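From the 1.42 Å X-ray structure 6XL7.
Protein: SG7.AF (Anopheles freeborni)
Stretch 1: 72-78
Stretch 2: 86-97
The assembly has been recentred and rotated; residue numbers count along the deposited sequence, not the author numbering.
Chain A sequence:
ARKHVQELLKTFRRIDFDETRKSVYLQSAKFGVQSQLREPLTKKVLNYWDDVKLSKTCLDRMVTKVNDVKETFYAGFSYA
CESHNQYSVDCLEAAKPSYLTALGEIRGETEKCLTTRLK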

ATOM      1  N   THR A  72       6.139  -8.969   4.017  1.00  9.46           N
ATOM      2  CA  THR A  72       5.669 -10.350   4.011  1.00  9.67           C
ATOM      3  C   THR A  72       5.652 -10.906   2.591  1.00  8.85           C
ATOM      4  O   THR A  72       6.083 -12.044   2.360  1.00  9.33           O
ATOM      5  CB  THR A  72       4.283 -10.414   4.665  1.00  9.16           C
ATOM      6  OG1 THR A  72       4.370  -9.960   6.019  1.00  9.79           O
ATOM      7  CG2 THR A  72       3.749 -11.833   4.673  1.00 10.47           C
ATOM      8  N   PHE A  73       5.173 -10.111   1.630  1.00  8.82           N
ATOM      9  CA  PHE A  73       5.230 -10.483   0.220  1.00  9.21           C
ATOM     10  C   PHE A  73       6.666 -10.744  -0.213  1.00  9.26           C
ATOM     11  O   PHE A  73       6.957 -11.764  -0.855  1.00  9.77           O
ATOM     12  CB  PHE A  73       4.609  -9.344  -0.583  1.00  9.39           C
ATOM     13  CG  PHE A  73       4.559  -9.572  -2.065  1.00  9.72           C
ATOM     14  CD1 PHE A  73       4.264 -10.815  -2.612  1.00 11.23           C
ATOM     15  CD2 PHE A  73       4.762  -8.500  -2.931  1.00 10.09           C
ATOM     16  CE1 PHE A  73       4.199 -10.988  -3.997  1.00 11.99           C
ATOM     17  CE2 PHE A  73       4.688  -8.670  -4.296  1.00 11.32           C
ATOM     18  CZ  PHE A  73       4.408  -9.913  -4.830  1.00 11.05           C
ATOM     19  N   TYR A  74       7.588  -9.843   0.150  1.00  9.92           N
ATOM     20  CA  TYR A  74       8.986 -10.039  -0.227  1.00 10.69           C
ATOM     21  C   TYR A  74       9.544 -11.324   0.367  1.00 11.16           C
ATOM     22  O   TYR A  74      10.295 -12.045  -0.299  1.00 10.12           O
ATOM     23  CB  TYR A  74       9.848  -8.835   0.165  1.00 11.37           C
ATOM     24  CG  TYR A  74      11.289  -9.031  -0.262  1.00 13.50           C
ATOM     25  CD1 TYR A  74      11.628  -9.015  -1.609  1.00 13.19           C
ATOM     26  CD2 TYR A  74      12.297  -9.286   0.666  1.00 14.05           C
ATOM     27  CE1 TYR A  74      12.931  -9.225  -2.028  1.00 15.16           C
ATOM     28  CE2 TYR A  74      13.622  -9.494   0.254  1.00 15.12           C
ATOM     29  CZ  TYR A  74      13.921  -9.467  -1.099  1.00 15.01           C
ATOM     30  OH  TYR A  74      15.222  -9.674  -1.531  1.00 18.38           O
ATOM     31  N   ALA A  75       9.197 -11.626   1.621  1.00 10.52           N
ATOM     32  CA  ALA A  75       9.652 -12.868   2.229  1.00 10.78           C
ATOM     33  C   ALA A  75       9.183 -14.072   1.419  1.00  8.84           C
ATOM     34  O   ALA A  75       9.952 -15.015   1.182  1.00 10.45           O
ATOM     35  CB  ALA A  75       9.148 -12.944   3.675  1.00 11.58           C
ATOM     36  N   GLY A  76       7.922 -14.054   0.969  1.00  9.09           N
ATOM     37  CA  GLY A  76       7.405 -15.168   0.184  1.00  9.33           C
ATOM     38  C   GLY A  76       8.039 -15.293  -1.189  1.00  9.11           C
ATOM     39  O   GLY A  76       8.099 -16.394  -1.744  1.00 10.85           O
ATOM     40  N   PHE A  77       8.522 -14.180  -1.748  1.00  9.37           N
ATOM     41  CA  PHE A  77       9.239 -14.204  -3.020  1.00  9.93           C
ATOM     42  C   PHE A  77      10.646 -14.753  -2.859  1.00 11.88           C
ATOM     43  O   PHE A  77      11.169 -15.406  -3.778  1.00 12.20           O
ATOM     44  CB  PHE A  77       9.277 -12.770  -3.561  1.00 10.57           C
ATOM     45  CG  PHE A  77      10.263 -12.545  -4.687  1.00 11.68           C
ATOM     46  CD1 PHE A  77      10.079 -13.139  -5.932  1.00 12.58           C
ATOM     47  CD2 PHE A  77      11.360 -11.715  -4.510  1.00 11.86           C
ATOM     48  CE1 PHE A  77      10.976 -12.913  -6.976  1.00 12.72           C
ATOM     49  CE2 PHE A  77      12.258 -11.488  -5.551  1.00 12.53           C
ATOM     50  CZ  PHE A  77      12.068 -12.091  -6.777  1.00 13.33           C
ATOM     51  N   SER A  78      11.259 -14.523  -1.696  1.00 11.37           N
ATOM     52  CA  SER A  78      12.695 -14.711  -1.532  1.00 11.52           C
ATOM     53  C   SER A  78      13.018 -15.696  -0.415  1.00 12.01           C
ATOM     54  O   SER A  78      12.842 -16.901  -0.588  1.00 12.75           O
ATOM     55  CB  SER A  78      13.399 -13.353  -1.355  1.00 12.86           C
ATOM     56  OG  SER A  78      12.986 -12.672  -0.181  1.00 12.85           O
ATOM     57  N   GLN A  86      14.242 -19.904  -4.763  1.00 15.25           N
ATOM     58  CA  GLN A  86      14.022 -18.578  -4.211  1.00 15.82           C
ATOM     59  C   GLN A  86      14.266 -17.510  -5.274  1.00 14.13           C
ATOM     60  O   GLN A  86      15.079 -17.682  -6.189  1.00 16.57           O
ATOM     61  CB  GLN A  86      14.879 -18.378  -2.960  1.00 19.54           C
ATOM     62  CG  GLN A  86      14.503 -19.400  -1.880  1.00 20.91           C
ATOM     63  CD  GLN A  86      15.107 -19.119  -0.522  1.00 23.21           C
ATOM     64  OE1 GLN A  86      16.123 -18.439  -0.403  1.00 27.06           O
ATOM     65  NE2 GLN A  86      14.476 -19.655   0.518  1.00 24.49           N
ATOM     66  N   TYR A  87      13.512 -16.414  -5.173  1.00 15.00           N
ATOM     67  CA  TYR A  87      13.553 -15.286  -6.102  1.00 15.54           C
ATOM     68  C   TYR A  87      12.926 -15.615  -7.454  1.00 15.29           C
ATOM     69  O   TYR A  87      13.074 -14.837  -8.407  1.00 17.86           O
ATOM     70  CB  TYR A  87      14.962 -14.689  -6.267  1.00 18.67           C
ATOM     71  CG  TYR A  87      15.671 -14.389  -4.957  1.00 19.40           C
ATOM     72  CD1 TYR A  87      15.584 -13.139  -4.369  1.00 16.76           C
ATOM     73  CD2 TYR A  87      16.432 -15.360  -4.314  1.00 30.32           C
ATOM     74  CE1 TYR A  87      16.235 -12.854  -3.181  1.00 20.06           C
ATOM     75  CE2 TYR A  87      17.076 -15.090  -3.117  1.00 30.00           C
ATOM     76  CZ  TYR A  87      16.973 -13.832  -2.555  1.00 31.92           C
ATOM     77  OH  TYR A  87      17.617 -13.548  -1.369  1.00 37.74           O
ATOM     78  N   SER A  88      12.197 -16.724  -7.563  1.00 13.64           N
ATOM     79  CA  SER A  88      11.611 -17.117  -8.839  1.00 14.65           C
ATOM     80  C   SER A  88      10.241 -16.476  -9.038  1.00 13.70           C
ATOM     81  O   SER A  88       9.569 -16.062  -8.091  1.00 14.49           O
ATOM     82  CB  SER A  88      11.457 -18.637  -8.934  1.00 14.83           C
ATOM     83  OG  SER A  88      10.554 -19.109  -7.949  1.00 15.87           O
ATOM     84  N   VAL A  89       9.820 -16.440 -10.302  1.00 14.68           N
ATOM     85  CA  VAL A  89       8.470 -16.002 -10.640  1.00 14.18           C
ATOM     86  C   VAL A  89       7.431 -16.889  -9.964  1.00 13.23           C
ATOM     87  O   VAL A  89       6.375 -16.409  -9.528  1.00 13.38           O
ATOM     88  CB  VAL A  89       8.299 -15.964 -12.171  1.00 17.91           C
ATOM     89  CG1 VAL A  89       6.835 -15.784 -12.556  1.00 18.42           C
ATOM     90  CG2 VAL A  89       9.141 -14.837 -12.763  1.00 18.65           C
ATOM     91  N   ASP A  90       7.718 -18.190  -9.835  1.00 12.50           N
ATOM     92  CA  ASP A  90       6.762 -19.078  -9.177  1.00 12.55           C
ATOM     93  C   ASP A  90       6.593 -18.727  -7.702  1.00 12.15           C
ATOM     94  O   ASP A  90       5.468 -18.733  -7.190  1.00 11.33           O
ATOM     95  CB  ASP A  90       7.154 -20.544  -9.374  1.00 11.41           C
ATOM     96  CG  ASP A  90       6.944 -21.023 -10.807  1.00 15.30           C
ATOM     97  OD1 ASP A  90       6.029 -20.506 -11.480  1.00 14.92           O
ATOM     98  OD2 ASP A  90       7.687 -21.927 -11.244  1.00 18.50           O
ATOM     99  N   CYS A  91       7.684 -18.406  -7.001  1.00 10.41           N
ATOM    100  CA  CYS A  91       7.533 -17.911  -5.629  1.00  9.86           C
ATOM    101  C   CYS A  91       6.710 -16.633  -5.596  1.00 10.36           C
ATOM    102  O   CYS A  91       5.822 -16.474  -4.748  1.00 11.28           O
ATOM    103  CB  CYS A  91       8.890 -17.631  -4.977  1.00 11.16           C
ATOM    104  SG  CYS A  91       9.880 -19.113  -4.588  1.00 15.63           S
ATOM    105  N   LEU A  92       6.998 -15.705  -6.512  1.00 10.53           N
ATOM    106  CA  LEU A  92       6.284 -14.432  -6.549  1.00 10.54           C
ATOM    107  C   LEU A  92       4.789 -14.654  -6.744  1.00 10.91           C
ATOM    108  O   LEU A  92       3.966 -14.093  -6.012  1.00 11.33           O
ATOM    109  CB  LEU A  92       6.844 -13.586  -7.691  1.00 12.41           C
ATOM    110  CG  LEU A  92       6.410 -12.124  -7.721  1.00 13.70           C
ATOM    111  CD1 LEU A  92       6.936 -11.392  -6.507  1.00 16.79           C
ATOM    112  CD2 LEU A  92       6.934 -11.479  -8.983  1.00 18.65           C
ATOM    113  N   GLU A  93       4.421 -15.477  -7.729  1.00 10.81           N
ATOM    114  CA  GLU A  93       3.012 -15.670  -8.048  1.00 12.08           C
ATOM    115  C   GLU A  93       2.285 -16.408  -6.933  1.00 14.00           C
ATOM    116  O   GLU A  93       1.091 -16.177  -6.716  1.00 13.02           O
ATOM    117  CB  GLU A  93       2.873 -16.394  -9.389  1.00 14.68           C
ATOM    118  CG  GLU A  93       3.387 -15.553 -10.546  1.00 15.66           C
ATOM    119  CD  GLU A  93       3.182 -16.204 -11.900  1.00 22.90           C
ATOM    120  OE1 GLU A  93       3.246 -15.477 -12.910  1.00 27.54           O
ATOM    121  OE2 GLU A  93       2.968 -17.431 -11.969  1.00 24.57           O
ATOM    122  N   ALA A  94       2.986 -17.274  -6.206  1.00 11.67           N
ATOM    123  CA  ALA A  94       2.354 -17.974  -5.092  1.00 11.55           C
ATOM    124  C   ALA A  94       2.066 -17.045  -3.920  1.00 11.09           C
ATOM    125  O   ALA A  94       1.164 -17.329  -3.122  1.00 11.29           O
ATOM    126  CB  ALA A  94       3.231 -19.144  -4.648  1.00 12.48           C
ATOM    127  N   ALA A  95       2.819 -15.952  -3.789  1.00 10.85           N
ATOM    128  CA  ALA A  95       2.655 -15.023  -2.674  1.00  9.21           C
ATOM    129  C   ALA A  95       1.835 -13.793  -3.040  1.00 10.42           C
ATOM    130  O   ALA A  95       1.388 -13.075  -2.137  1.00 11.77           O
ATOM    131  CB  ALA A  95       4.029 -14.568  -2.161  1.00 11.35           C
ATOM    132  N   LYS A  96       1.617 -13.544  -4.332  1.00 10.27           N
ATOM    133  CA  LYS A  96       0.978 -12.316  -4.781  1.00 12.24           C
ATOM    134  C   LYS A  96      -0.501 -12.203  -4.417  1.00  9.83           C
ATOM    135  O   LYS A  96      -0.922 -11.118  -3.985  1.00 10.83           O
ATOM    136  CB  LYS A  96       1.211 -12.114  -6.277  1.00 12.05           C
ATOM    137  CG  LYS A  96       0.707 -10.780  -6.813  1.00 14.91           C
ATOM    138  CD  LYS A  96       1.065 -10.643  -8.288  1.00 19.27           C
ATOM    139  CE  LYS A  96       0.577  -9.328  -8.869  1.00 28.53           C
ATOM    140  NZ  LYS A  96       1.033  -9.165 -10.280  1.00 36.25           N
ATOM    141  N   PRO A  97      -1.328 -13.250  -4.545  1.00 10.93           N
ATOM    142  CA  PRO A  97      -2.755 -13.058  -4.213  1.00 11.68           C
ATOM    143  C   PRO A  97      -2.992 -12.643  -2.771  1.00 11.80           C
ATOM    144  O   PRO A  97      -3.838 -11.775  -2.504  1.00 11.40           O
ATOM    145  CB  PRO A  97      -3.387 -14.413  -4.564  1.00 12.52           C
ATOM    146  CG  PRO A  97      -2.468 -14.969  -5.646  1.00 12.35           C
ATOM    147  CD  PRO A  97      -1.098 -14.549  -5.215  1.00 11.47           C
TER
HETATM  148  O   HOH W   1      16.578 -11.835   0.497  1.00 31.10           O
HETATM  149  O   HOH W   2       5.849 -17.908  -2.247  1.00 12.80           O

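The end of one helix, 72-77, packs against a second helix, 89-97, with the two running roughly antiparallel at 146° and their axes 8.2 Å apart at closest approach. Three aromatic residues, F77, F73 and Y87, cover the most surface in this contact.

F77 works through both its backbone and its ring. It lies in the last turn of its helix, where the chain is about to leave helical geometry at S78, and its carbonyl accepts a hydrogen bond from the other stretch: Y87 N donates to F77 O at 2.9 Å. This bond is the only direct one between the stretches, and it fixes Y87 beside the phenylalanine. The ring of F77, with chi1 in the t well, is buried and used on several sides. Y87 CA sits over one face, 3.8 Å from the ring centroid, while S88 O approaches the edge, 3.6 Å from F77 CE1; the polarised hydrogens of an aromatic rim suit such a carbonyl. F77 CD1 also touches L92 CD1 at 3.6 Å.

Y87 answers with its own ring, whose edge is directed toward the face of F77 in an offset arrangement, the planes at 87° and the centroids 5.8 Å apart. One face of the Y87 ring receives S78 CB, 3.9 Å from its centroid. Serine suits this position because its small methylene fits over the ring while its hydroxyl turns back to its own helix, S78 OG donating to Y74 O at 2.8 Å. A tyrosine can be largely exposed here, since its polar end reaches solvent: water 1 links Y87 OH, at 2.7 Å, to Y74 OH, at 3.3 Å.

Farther along, F73 lays its buried ring against the second helix. Its CA-to-CB bond points sideways, but the t rotamer brings the ring end nearer, so that F73 CZ meets L92 CD1 at 3.4 Å and F73 CD1 meets A95 CB at 3.8 Å. L92 thus contacts both phenylalanines through the same methyl, a branched apolar side chain filling the space they share.

Small residues let the backbones approach. G76 CA lies 4.2 Å from A95 CB, and a CB on G76 would come within 2.9 Å of that methyl, a clash. Alanine, pointing toward the first helix, fills the gap that glycine leaves. Nearby, water 2 donates to G76 O at 2.8 Å and to C91 O at 2.9 Å, bridging two carbonyls that cannot bond each other.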